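Local coordinates for protein CT009 (PDB 4GQM) that is of unknown function but carries a helix-turn-helix domain that probably binds DNA, here paired in a sub-domain-swapped dimer, at the interface of chains A and B. Residues are numbered along the deposited sequence; one frame, centred on the assembly and turned at random. Chains: chain A/B, CT009.

The interface of chains A and B. Residues chain A 17-18, 21-22, 25, 32, 47; chain B 67, 71, 73.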
loop_
_atom_site.group_PDB
_atom_site.type_symbol
_atom_site.label_atom_id
_atom_site.label_comp_id
_atom_site.label_asym_id
_atom_site.label_seq_id
_atom_site.Cartn_x
_atom_site.Cartn_y
_atom_site.Cartn_z
ATOM N N VAL A 17 11.542 5.763 17.306
ATOM C CA VAL A 17 12.170 4.458 17.591
ATOM C C VAL A 17 12.897 3.972 16.318
ATOM O O VAL A 17 14.053 3.554 16.345
ATOM C CB VAL A 17 11.150 3.404 18.055
ATOM C CG1 VAL A 17 11.800 2.029 18.116
ATOM C CG2 VAL A 17 10.584 3.762 19.423
ATOM N N PHE A 18 12.197 4.009 15.180
ATOM C CA PHE A 18 12.800 3.613 13.909
ATOM C C PHE A 18 14.020 4.469 13.589
ATOM O O PHE A 18 15.090 3.949 13.285
ATOM C CB PHE A 18 11.777 3.684 12.765
ATOM C CG PHE A 18 10.803 2.558 12.749
ATOM C CD1 PHE A 18 11.177 1.321 12.266
ATOM C CD2 PHE A 18 9.485 2.734 13.087
ATOM C CE1 PHE A 18 10.265 0.301 12.196
ATOM C CE2 PHE A 18 8.566 1.665 13.011
ATOM C CZ PHE A 18 8.969 0.469 12.591
ATOM N N GLN A 21 17.102 3.740 15.807
ATOM C CA GLN A 21 17.749 2.476 15.482
ATOM C C GLN A 21 18.510 2.544 14.164
ATOM O O GLN A 21 19.617 2.021 14.039
ATOM C CB GLN A 21 16.734 1.329 15.486
ATOM C CG GLN A 21 16.182 1.015 16.872
ATOM C CD GLN A 21 17.272 0.592 17.812
ATOM O OE1 GLN A 21 17.941 -0.401 17.551
ATOM N NE2 GLN A 21 17.465 1.335 18.908
ATOM N N ARG A 22 17.927 3.215 13.181
ATOM C CA ARG A 22 18.623 3.443 11.923
ATOM C C ARG A 22 19.910 4.246 12.111
ATOM O O ARG A 22 20.967 3.916 11.561
ATOM C CB ARG A 22 17.681 4.155 10.927
ATOM C CG ARG A 22 18.346 4.436 9.599
ATOM C CD ARG A 22 17.472 5.143 8.612
ATOM N NE ARG A 22 16.880 6.385 9.091
ATOM C CZ ARG A 22 17.485 7.565 9.077
ATOM N NH1 ARG A 22 18.755 7.692 8.678
ATOM N NH2 ARG A 22 16.808 8.635 9.474
ATOM N N ARG A 25 22.933 2.522 13.544
ATOM C CA ARG A 25 23.649 1.740 12.538
ATOM C C ARG A 25 24.318 2.614 11.468
ATOM O O ARG A 25 24.973 2.106 10.567
ATOM C CB ARG A 25 22.651 0.774 11.855
ATOM C CG ARG A 25 22.098 -0.303 12.781
ATOM C CD ARG A 25 21.228 -1.318 11.973
ATOM N NE ARG A 25 22.034 -2.052 10.962
ATOM C CZ ARG A 25 21.533 -2.949 10.111
ATOM N NH1 ARG A 25 20.225 -3.198 10.136
ATOM N NH2 ARG A 25 22.300 -3.582 9.214
ATOM N N VAL A 32 18.257 1.982 3.661
ATOM C CA VAL A 32 17.190 1.107 4.090
ATOM C C VAL A 32 16.328 0.726 2.888
ATOM O O VAL A 32 15.944 -0.434 2.714
ATOM C CB VAL A 32 16.349 1.752 5.195
ATOM C CG1 VAL A 32 15.210 0.859 5.562
ATOM C CG2 VAL A 32 17.219 2.053 6.423
ATOM N N GLU A 47 9.001 7.441 9.744
ATOM C CA GLU A 47 9.854 8.156 10.706
ATOM C C GLU A 47 9.227 9.458 11.161
ATOM O O GLU A 47 9.435 9.869 12.307
ATOM C CB GLU A 47 11.264 8.345 10.164
ATOM C CG GLU A 47 12.028 7.048 10.066
ATOM C CD GLU A 47 13.514 7.205 9.889
ATOM O OE1 GLU A 47 13.994 8.350 9.735
ATOM O OE2 GLU A 47 14.217 6.165 9.951
ATOM N N TYR B 67 10.394 -2.947 8.068
ATOM C CA TYR B 67 11.457 -2.046 8.491
ATOM C C TYR B 67 11.983 -2.508 9.857
ATOM O O TYR B 67 13.192 -2.583 10.091
ATOM C CB TYR B 67 10.893 -0.626 8.532
ATOM C CG TYR B 67 11.873 0.508 8.753
ATOM C CD1 TYR B 67 13.236 0.310 8.740
ATOM C CD2 TYR B 67 11.421 1.788 8.953
ATOM C CE1 TYR B 67 14.110 1.372 8.913
ATOM C CE2 TYR B 67 12.292 2.855 9.126
ATOM C CZ TYR B 67 13.644 2.636 9.121
ATOM O OH TYR B 67 14.558 3.651 9.279
ATOM N N LEU B 71 15.840 -3.813 11.002
ATOM C CA LEU B 71 16.562 -3.216 12.123
ATOM C C LEU B 71 16.675 -4.156 13.321
ATOM O O LEU B 71 17.029 -3.715 14.416
ATOM C CB LEU B 71 15.866 -1.926 12.541
ATOM C CG LEU B 71 15.882 -0.776 11.528
ATOM C CD1 LEU B 71 15.022 0.366 12.056
ATOM C CD2 LEU B 71 17.292 -0.302 11.202
ATOM N N MET B 73 14.478 -5.529 15.152
ATOM C CA MET B 73 13.457 -5.323 16.169
ATOM C C MET B 73 12.299 -6.279 15.942
ATOM O O MET B 73 12.004 -6.657 14.800
ATOM C CB MET B 73 12.940 -3.893 16.142
ATOM C CG MET B 73 13.985 -2.858 16.545
ATOM S SD MET B 73 13.307 -1.212 16.793
ATOM C CE MET B 73 13.068 -0.791 15.087
#
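B:Leu71 lies against the A helix 2-24 and splits its contacts between its two methyls. CD1 meets the backbone carbonyl O of A:Phe18 at 3.8 Å and also touches CB of A:Gln21. CD2 turns toward CA of A:Arg22, and the bent chain of A:Arg25 passes beside it.

B:Met73 meets the same helix toward its N-terminal side and shares A:Gln21 with B:Leu71. Its thioether SD rests 3.6 Å from CG of A:Gln21 and reaches on to CG1 of A:Val17. A bend at the last torsion (chi3 -75°) turns the CE methyl toward A:Phe18 CD1.

B:Tyr67 points its ring into chain A, with CG anti to the backbone N (chi1 -171°). The ring of A:Phe18 lies nearly parallel over one face of the tyrosine, slid toward the rim, with its CD1 3.4 Å from CD2 of B:Tyr67. From the opposite side, the CG1 methyl of A:Val32 meets B:Tyr67 CE1 at 3.6 Å, so the ring is held between the two.

At the ring tip, the phenol OH of B:Tyr67 donates a hydrogen bond to carboxylate OE2 of A:Glu47, 2.6 Å long. It arrives on the anti side, 20° out of the carboxylate plane. A:Arg22 grips the same carboxylate side-on. Its NE bonds OE2 at 2.8 Å and its NH2 bonds OE1, both on syn lone pairs. OE2 thus accepts from both chains, and the salt bridge probably holds the carboxylate in place for the phenol. The arginine charge probably favours an ionised glutamate.

The B residues come from the end of helix 59-70 and the loop after it. They pack among A helices 2-24, 29-36 and 40-48, within the helix-turn-helix region. This exchange fits the sub-domain swap, and the two-fold repeats it with the chains reversed.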